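Side-chain contacts in CRISPR-associated endonuclease/helicase Cas3 (Thermus thermophilus HB8, PDB 3SK9), which cuts single-stranded DNA with its metal-dependent HD nuclease domain, the part crystallised here, and probably unwinds nucleic acids with a separate ATP-driven helicase domain in CRISPR immunity: residues 39-44 and 65-70; 69-74 and 207-212. All coordinates share one frame; numbering follows the deposited sequence.

Contact 1 of 2, residues 39-44 and 65-70; sequences AVLRME and AWAAAL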
ATOM      1  N   ALA A  39       4.168   1.980 -11.403  1.00 17.92           N
ATOM      2  CA  ALA A  39       3.979   1.830 -12.860  1.00 19.32           C
ATOM      3  C   ALA A  39       2.805   2.647 -13.368  1.00 20.81           C
ATOM      4  O   ALA A  39       2.882   3.315 -14.410  1.00 22.77           O
ATOM      5  CB  ALA A  39       3.819   0.347 -13.240  1.00 28.63           C
ATOM      6  N   VAL A  40       1.697   2.581 -12.656  1.00 17.92           N
ATOM      7  CA  VAL A  40       0.556   3.369 -13.096  1.00 23.58           C
ATOM      8  C   VAL A  40       0.779   4.913 -12.908  1.00 17.68           C
ATOM      9  O   VAL A  40       0.371   5.651 -13.775  1.00 18.45           O
ATOM     10  CB  VAL A  40      -0.856   2.868 -12.631  1.00 34.01           C
ATOM     11  CG1 VAL A  40      -1.093   3.076 -11.195  1.00 27.23           C
ATOM     12  CG2 VAL A  40      -1.922   3.655 -13.453  1.00 47.35           C
ATOM     13  N   LEU A  41       1.491   5.387 -11.866  1.00 14.33           N
ATOM     14  CA  LEU A  41       1.821   6.826 -11.742  1.00 16.11           C
ATOM     15  C   LEU A  41       2.685   7.295 -12.928  1.00 24.28           C
ATOM     16  O   LEU A  41       2.535   8.406 -13.413  1.00 19.01           O
ATOM     17  CB  LEU A  41       2.548   7.154 -10.418  1.00 15.82           C
ATOM     18  CG  LEU A  41       1.635   7.067  -9.164  1.00 19.74           C
ATOM     19  CD1 LEU A  41       2.490   7.132  -7.871  1.00 20.97           C
ATOM     20  CD2 LEU A  41       0.520   8.184  -9.219  1.00 25.58           C
ATOM     21  N   ARG A  42       3.606   6.441 -13.389  1.00 21.86           N
ATOM     22  CA  ARG A  42       4.436   6.790 -14.536  1.00 21.13           C
ATOM     23  C   ARG A  42       3.608   6.931 -15.799  1.00 26.27           C
ATOM     24  O   ARG A  42       3.976   7.698 -16.701  1.00 27.45           O
ATOM     25  CB  ARG A  42       5.572   5.768 -14.737  1.00 23.58           C
ATOM     26  CG  ARG A  42       6.724   5.960 -13.735  1.00 28.57           C
ATOM     27  CD  ARG A  42       7.620   4.719 -13.686  1.00 41.08           C
ATOM     28  NE  ARG A  42       8.782   4.896 -12.821  1.00 41.20           N
ATOM     29  CZ  ARG A  42       9.689   3.953 -12.587  1.00 45.00           C
ATOM     30  NH1 ARG A  42       9.576   2.750 -13.175  1.00 34.43           N
ATOM     31  NH2 ARG A  42      10.713   4.226 -11.781  1.00 45.55           N
ATOM     32  N   MET A  43       2.488   6.221 -15.871  1.00 20.96           N
ATOM     33  CA  MET A  43       1.624   6.291 -17.056  1.00 23.81           C
ATOM     34  C   MET A  43       0.550   7.388 -16.961  1.00 25.62           C
ATOM     35  O   MET A  43      -0.158   7.649 -17.948  1.00 26.81           O
ATOM     36  CB  MET A  43       0.892   4.975 -17.247  1.00 23.72           C
ATOM     37  CG  MET A  43       1.723   3.822 -17.777  1.00 35.27           C
ATOM     38  SD  MET A  43       0.739   2.307 -17.551  1.00 51.53           S
ATOM     39  CE  MET A  43      -0.939   2.870 -17.624  1.00 36.29           C
ATOM     40  N   GLU A  44       0.389   8.008 -15.784  1.00 20.20           N
ATOM     41  CA  GLU A  44      -0.647   9.041 -15.620  1.00 15.53           C
ATOM     42  C   GLU A  44      -0.278  10.298 -16.433  1.00 20.77           C
ATOM     43  O   GLU A  44       0.906  10.545 -16.713  1.00 25.90           O
ATOM     44  CB  GLU A  44      -0.808   9.462 -14.162  1.00 19.53           C
ATOM     45  CG  GLU A  44      -1.411   8.353 -13.276  1.00 21.23           C
ATOM     46  CD  GLU A  44      -2.908   8.121 -13.537  1.00 21.27           C
ATOM     47  OE1 GLU A  44      -3.615   9.095 -13.871  1.00 21.23           O
ATOM     48  OE2 GLU A  44      -3.368   6.970 -13.323  1.00 22.77           O
ATOM     49  N   ALA A  65       7.782   7.923  -5.921  1.00 20.98           N
ATOM     50  CA  ALA A  65       8.332   6.873  -5.076  1.00 26.63           C
ATOM     51  C   ALA A  65       7.711   6.879  -3.674  1.00 24.92           C
ATOM     52  O   ALA A  65       7.422   5.806  -3.145  1.00 20.25           O
ATOM     53  CB  ALA A  65       9.872   6.988  -4.988  1.00 25.87           C
ATOM     54  N   TRP A  66       7.571   8.068  -3.070  1.00 19.91           N
ATOM     55  CA  TRP A  66       6.858   8.244  -1.788  1.00 16.70           C
ATOM     56  C   TRP A  66       5.422   7.678  -1.838  1.00 21.77           C
ATOM     57  O   TRP A  66       4.985   6.871  -0.969  1.00 19.21           O
ATOM     58  CB  TRP A  66       6.838   9.739  -1.413  1.00 19.03           C
ATOM     59  CG  TRP A  66       5.779  10.146  -0.424  1.00 21.01           C
ATOM     60  CD1 TRP A  66       4.652  10.924  -0.674  1.00 25.10           C
ATOM     61  CD2 TRP A  66       5.750   9.850   0.979  1.00 21.50           C
ATOM     62  NE1 TRP A  66       3.935  11.089   0.479  1.00 27.10           N
ATOM     63  CE2 TRP A  66       4.572  10.432   1.506  1.00 22.38           C
ATOM     64  CE3 TRP A  66       6.595   9.140   1.833  1.00 26.26           C
ATOM     65  CZ2 TRP A  66       4.240  10.348   2.869  1.00 27.09           C
ATOM     66  CZ3 TRP A  66       6.260   9.050   3.192  1.00 24.02           C
ATOM     67  CH2 TRP A  66       5.075   9.640   3.687  1.00 27.56           C
ATOM     68  N   ALA A  67       4.685   8.060  -2.875  1.00 20.68           N
ATOM     69  CA  ALA A  67       3.298   7.622  -2.994  1.00 15.41           C
ATOM     70  C   ALA A  67       3.218   6.115  -3.232  1.00 18.21           C
ATOM     71  O   ALA A  67       2.346   5.426  -2.670  1.00 19.28           O
ATOM     72  CB  ALA A  67       2.569   8.395  -4.141  1.00 20.50           C
ATOM     73  N   ALA A  68       4.103   5.588  -4.060  1.00 18.45           N
ATOM     74  CA  ALA A  68       4.110   4.139  -4.307  1.00 19.34           C
ATOM     75  C   ALA A  68       4.372   3.328  -3.038  1.00 19.44           C
ATOM     76  O   ALA A  68       3.777   2.283  -2.830  1.00 18.63           O
ATOM     77  CB  ALA A  68       5.192   3.767  -5.415  1.00 19.01           C
ATOM     78  N   ALA A  69       5.339   3.766  -2.253  1.00 17.36           N
ATOM     79  CA  ALA A  69       5.700   3.068  -1.005  1.00 18.84           C
ATOM     80  C   ALA A  69       4.531   3.121  -0.004  1.00 19.65           C
ATOM     81  O   ALA A  69       4.223   2.128   0.673  1.00 22.71           O
ATOM     82  CB  ALA A  69       6.903   3.745  -0.384  1.00 25.06           C
ATOM     83  N   LEU A  70       3.880   4.269   0.081  1.00 19.72           N
ATOM     84  CA  LEU A  70       2.742   4.394   0.992  1.00 19.90           C
ATOM     85  C   LEU A  70       1.672   3.392   0.592  1.00 19.41           C
ATOM     86  O   LEU A  70       1.062   2.724   1.418  1.00 22.82           O
ATOM     87  CB  LEU A  70       2.135   5.799   0.884  1.00 20.25           C
ATOM     88  CG  LEU A  70       2.628   6.954   1.730  1.00 29.89           C
ATOM     89  CD1 LEU A  70       1.828   8.227   1.303  1.00 27.64           C
ATOM     90  CD2 LEU A  70       2.478   6.634   3.246  1.00 27.71           C
TER
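Leu-41, near the C-terminal end of helix 26-43, reaches across to Ala-67 and Ala-68 on helix 60-71. Both helices belong to the predominantly helical HD domain: the first carries the metal ligand His-29, the second leads into the His-Asp pair, His-74 and Asp-75. The contact is small, burying 78 Å² in all, and wholly apolar. Along the second helix, Ala-65 turns its methyl away from Leu-41, and its O accepts a hydrogen bond from Ala-69 N (3.0 Å). Trp-66 lies on the far side, where its ring meets that of Trp-56 edge-to-face and packs against Leu-58, Leu-127 and Pro-186. Ala-67 makes the main contact: its CB meets Leu-41 CD1 at 3.9 Å, methyl to methyl. The leucine presents that branch because CD1 continues the chain away from CA (chi2 169°), whereas CD2 is turned aside. Tyr-52 of helix 46-56 touches both Leu-41 and Ala-67, and Leu-205 of helix 196-213 adds a further apolar neighbour to Leu-41. At Ala-68 the backbones come nearest, its CA lying 8.2 Å from that of Leu-41. The methyl that meets Ala-67 therefore sits beside the backbone of the next residue as well as the preceding side chain, with Leu-41 CD1 4.4 Å from the amide N of Ala-68.

Contact 2 of 2, residues 69-74 and 207-212; sequences ALVGLH and SFADWV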
ATOM      1  N   ALA A  69       5.339   3.766  -2.253  1.00 17.36           N
ATOM      2  CA  ALA A  69       5.700   3.068  -1.005  1.00 18.84           C
ATOM      3  C   ALA A  69       4.531   3.121  -0.004  1.00 19.65           C
ATOM      4  O   ALA A  69       4.223   2.128   0.673  1.00 22.71           O
ATOM      5  CB  ALA A  69       6.903   3.745  -0.384  1.00 25.06           C
ATOM      6  N   LEU A  70       3.880   4.269   0.081  1.00 19.72           N
ATOM      7  CA  LEU A  70       2.742   4.394   0.992  1.00 19.90           C
ATOM      8  C   LEU A  70       1.672   3.392   0.592  1.00 19.41           C
ATOM      9  O   LEU A  70       1.062   2.724   1.418  1.00 22.82           O
ATOM     10  CB  LEU A  70       2.135   5.799   0.884  1.00 20.25           C
ATOM     11  CG  LEU A  70       2.628   6.954   1.730  1.00 29.89           C
ATOM     12  CD1 LEU A  70       1.828   8.227   1.303  1.00 27.64           C
ATOM     13  CD2 LEU A  70       2.478   6.634   3.246  1.00 27.71           C
ATOM     14  N   VAL A  71       1.362   3.374  -0.701  1.00 17.15           N
ATOM     15  CA  VAL A  71       0.298   2.504  -1.221  1.00 15.00           C
ATOM     16  C   VAL A  71       0.669   1.024  -0.979  1.00 16.97           C
ATOM     17  O   VAL A  71      -0.209   0.149  -0.786  1.00 16.95           O
ATOM     18  CB  VAL A  71       0.141   2.800  -2.718  1.00 22.25           C
ATOM     19  CG1 VAL A  71      -0.515   1.663  -3.446  1.00 28.90           C
ATOM     20  CG2 VAL A  71      -0.645   4.179  -2.871  1.00 24.88           C
ATOM     21  N   GLY A  72       1.956   0.745  -1.009  1.00 19.72           N
ATOM     22  CA  GLY A  72       2.386  -0.621  -0.690  1.00 22.85           C
ATOM     23  C   GLY A  72       1.968  -1.084   0.712  1.00 22.57           C
ATOM     24  O   GLY A  72       2.010  -2.289   1.010  1.00 24.52           O
ATOM     25  N   LEU A  73       1.608  -0.155   1.588  1.00 19.67           N
ATOM     26  CA  LEU A  73       1.312  -0.531   2.984  1.00 19.93           C
ATOM     27  C   LEU A  73      -0.167  -0.811   3.178  1.00 20.55           C
ATOM     28  O   LEU A  73      -0.589  -1.049   4.312  1.00 19.93           O
ATOM     29  CB  LEU A  73       1.733   0.570   3.949  1.00 24.08           C
ATOM     30  CG  LEU A  73       3.196   1.032   3.770  1.00 25.76           C
ATOM     31  CD1 LEU A  73       3.386   2.274   4.576  1.00 33.79           C
ATOM     32  CD2 LEU A  73       4.147  -0.065   4.184  1.00 27.94           C
ATOM     33  N   HIS A  74      -0.958  -0.788   2.104  1.00 16.76           N
ATOM     34  CA  HIS A  74      -2.425  -1.017   2.206  1.00 17.98           C
ATOM     35  C   HIS A  74      -2.772  -2.253   3.043  1.00 24.98           C
ATOM     36  O   HIS A  74      -3.733  -2.226   3.798  1.00 23.12           O
ATOM     37  CB  HIS A  74      -2.987  -1.157   0.765  1.00 17.03           C
ATOM     38  CG  HIS A  74      -4.484  -1.294   0.636  1.00 23.99           C
ATOM     39  ND1 HIS A  74      -5.114  -2.523   0.600  1.00 28.44           N
ATOM     40  CD2 HIS A  74      -5.457  -0.368   0.442  1.00 29.43           C
ATOM     41  CE1 HIS A  74      -6.408  -2.349   0.381  1.00 29.24           C
ATOM     42  NE2 HIS A  74      -6.647  -1.049   0.297  1.00 26.29           N
ATOM     43  N   SER A 207      -6.482   1.727  -3.677  1.00 19.74           N
ATOM     44  CA  SER A 207      -7.593   0.858  -4.034  1.00 18.47           C
ATOM     45  C   SER A 207      -7.359   0.105  -5.381  1.00 22.56           C
ATOM     46  O   SER A 207      -7.487  -1.143  -5.499  1.00 20.02           O
ATOM     47  CB  SER A 207      -8.879   1.660  -4.092  1.00 24.84           C
ATOM     48  OG  SER A 207      -9.898   0.890  -4.648  1.00 26.92           O
ATOM     49  N   PHE A 208      -6.983   0.856  -6.385  1.00 15.56           N
ATOM     50  CA  PHE A 208      -6.644   0.250  -7.676  1.00 19.36           C
ATOM     51  C   PHE A 208      -5.400  -0.654  -7.615  1.00 16.89           C
ATOM     52  O   PHE A 208      -5.407  -1.784  -8.119  1.00 18.42           O
ATOM     53  CB  PHE A 208      -6.437   1.344  -8.721  1.00 16.12           C
ATOM     54  CG  PHE A 208      -6.022   0.824 -10.075  1.00 18.12           C
ATOM     55  CD1 PHE A 208      -6.955   0.213 -10.918  1.00 20.56           C
ATOM     56  CD2 PHE A 208      -4.705   0.979 -10.526  1.00 22.15           C
ATOM     57  CE1 PHE A 208      -6.587  -0.251 -12.200  1.00 23.84           C
ATOM     58  CE2 PHE A 208      -4.316   0.494 -11.825  1.00 19.11           C
ATOM     59  CZ  PHE A 208      -5.277  -0.100 -12.645  1.00 20.65           C
ATOM     60  N   ALA A 209      -4.314  -0.174  -7.031  1.00 14.42           N
ATOM     61  CA  ALA A 209      -3.071  -0.992  -7.075  1.00 16.50           C
ATOM     62  C   ALA A 209      -3.209  -2.278  -6.288  1.00 16.89           C
ATOM     63  O   ALA A 209      -2.680  -3.326  -6.695  1.00 17.00           O
ATOM     64  CB  ALA A 209      -1.846  -0.159  -6.551  1.00 16.61           C
ATOM     65  N   ASP A 210      -3.881  -2.223  -5.149  1.00 17.81           N
ATOM     66  CA  ASP A 210      -4.074  -3.451  -4.328  1.00 16.87           C
ATOM     67  C   ASP A 210      -4.917  -4.466  -5.122  1.00 17.34           C
ATOM     68  O   ASP A 210      -4.618  -5.672  -5.123  1.00 19.71           O
ATOM     69  CB  ASP A 210      -4.788  -3.142  -2.999  1.00 21.27           C
ATOM     70  CG  ASP A 210      -5.035  -4.419  -2.157  1.00 37.66           C
ATOM     71  OD1 ASP A 210      -4.064  -4.950  -1.596  1.00 30.64           O
ATOM     72  OD2 ASP A 210      -6.190  -4.892  -2.092  1.00 32.91           O
ATOM     73  N   TRP A 211      -5.937  -3.967  -5.802  1.00 17.39           N
ATOM     74  CA  TRP A 211      -6.778  -4.829  -6.661  1.00 17.30           C
ATOM     75  C   TRP A 211      -5.938  -5.529  -7.739  1.00 18.21           C
ATOM     76  O   TRP A 211      -5.999  -6.768  -7.880  1.00 16.76           O
ATOM     77  CB  TRP A 211      -7.882  -4.008  -7.298  1.00 15.52           C
ATOM     78  CG  TRP A 211      -8.719  -4.800  -8.262  1.00 15.82           C
ATOM     79  CD1 TRP A 211      -9.624  -5.770  -7.937  1.00 19.58           C
ATOM     80  CD2 TRP A 211      -8.769  -4.647  -9.658  1.00 17.88           C
ATOM     81  NE1 TRP A 211     -10.214  -6.252  -9.061  1.00 20.96           N
ATOM     82  CE2 TRP A 211      -9.727  -5.571 -10.140  1.00 20.25           C
ATOM     83  CE3 TRP A 211      -8.117  -3.790 -10.569  1.00 19.42           C
ATOM     84  CZ2 TRP A 211     -10.040  -5.685 -11.483  1.00 21.64           C
ATOM     85  CZ3 TRP A 211      -8.410  -3.910 -11.906  1.00 28.72           C
ATOM     86  CH2 TRP A 211      -9.362  -4.864 -12.364  1.00 23.53           C
ATOM     87  N   VAL A 212      -5.166  -4.756  -8.502  1.00 15.81           N
ATOM     88  CA  VAL A 212      -4.331  -5.351  -9.586  1.00 17.22           C
ATOM     89  C   VAL A 212      -3.412  -6.419  -8.948  1.00 19.95           C
ATOM     90  O   VAL A 212      -3.367  -7.573  -9.400  1.00 21.20           O
ATOM     91  CB  VAL A 212      -3.452  -4.302 -10.269  1.00 16.68           C
ATOM     92  CG1 VAL A 212      -2.481  -4.956 -11.290  1.00 16.26           C
ATOM     93  CG2 VAL A 212      -4.304  -3.309 -10.997  1.00 17.90           C
TER
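Asp-210, on helix 196-213, brings its side chain across the imidazole of His-74, at about a right angle to it; the histidine stands in the turn following helix 60-71. The aspartate's CB is over one ring face, 3.9 Å from the centroid and 22° off the normal, a CH-pi contact displaced toward the ND1-CE1 rim. Next, CG comes 3.3 Å from His-74 ND1; it is anti to its own backbone N (chi1 178°), which carries the carboxylate past that rim. The carboxylate and ring planes are inclined by 32°. OD1 hydrogen-bonds to NE2 of His-29 and lies close to OD2 of Asp-75, another ligand of the metal site. The other oxygen, OD2, faces His-74 CE1 at 3.6 Å. One residue earlier, Ala-209 CB meets Val-71 CG1 at 3.8 Å, and Val-202, Leu-205 and Ala-206 extend the apolar surface around this valine. A type I turn from Val-71 to His-74 takes the chain from that packing to the ligand cluster. His-29, His-74, Asp-75 and Asp-210 thus converge as the divalent-metal site characteristic of the HD superfamily, here in a Cas3 nuclease domain.

Helix 60-71 runs through both contacts, whose centres lie 10 Å apart and which share Ala-69 and Leu-70. Contact 1 sets Ala-67 and Ala-68, a turn before the end of that helix, against helix 26-43; contact 2 joins its C-terminal end and the following turn to helix 196-213. The third pairing closes the triangle: Val-40 CG1 packs 4.2 Å from Phe-208 CE2, and Leu-205 serves both contacts. Contact 2 holds two of the metal ligands, whereas contact 1 is wholly buried and apolar, about 11 Å from the chain's centre against 4 Å, centre to centre. This packing is consistent with the way His-29, Asp-210 and the turn after helix 60-71 meet at the metal site.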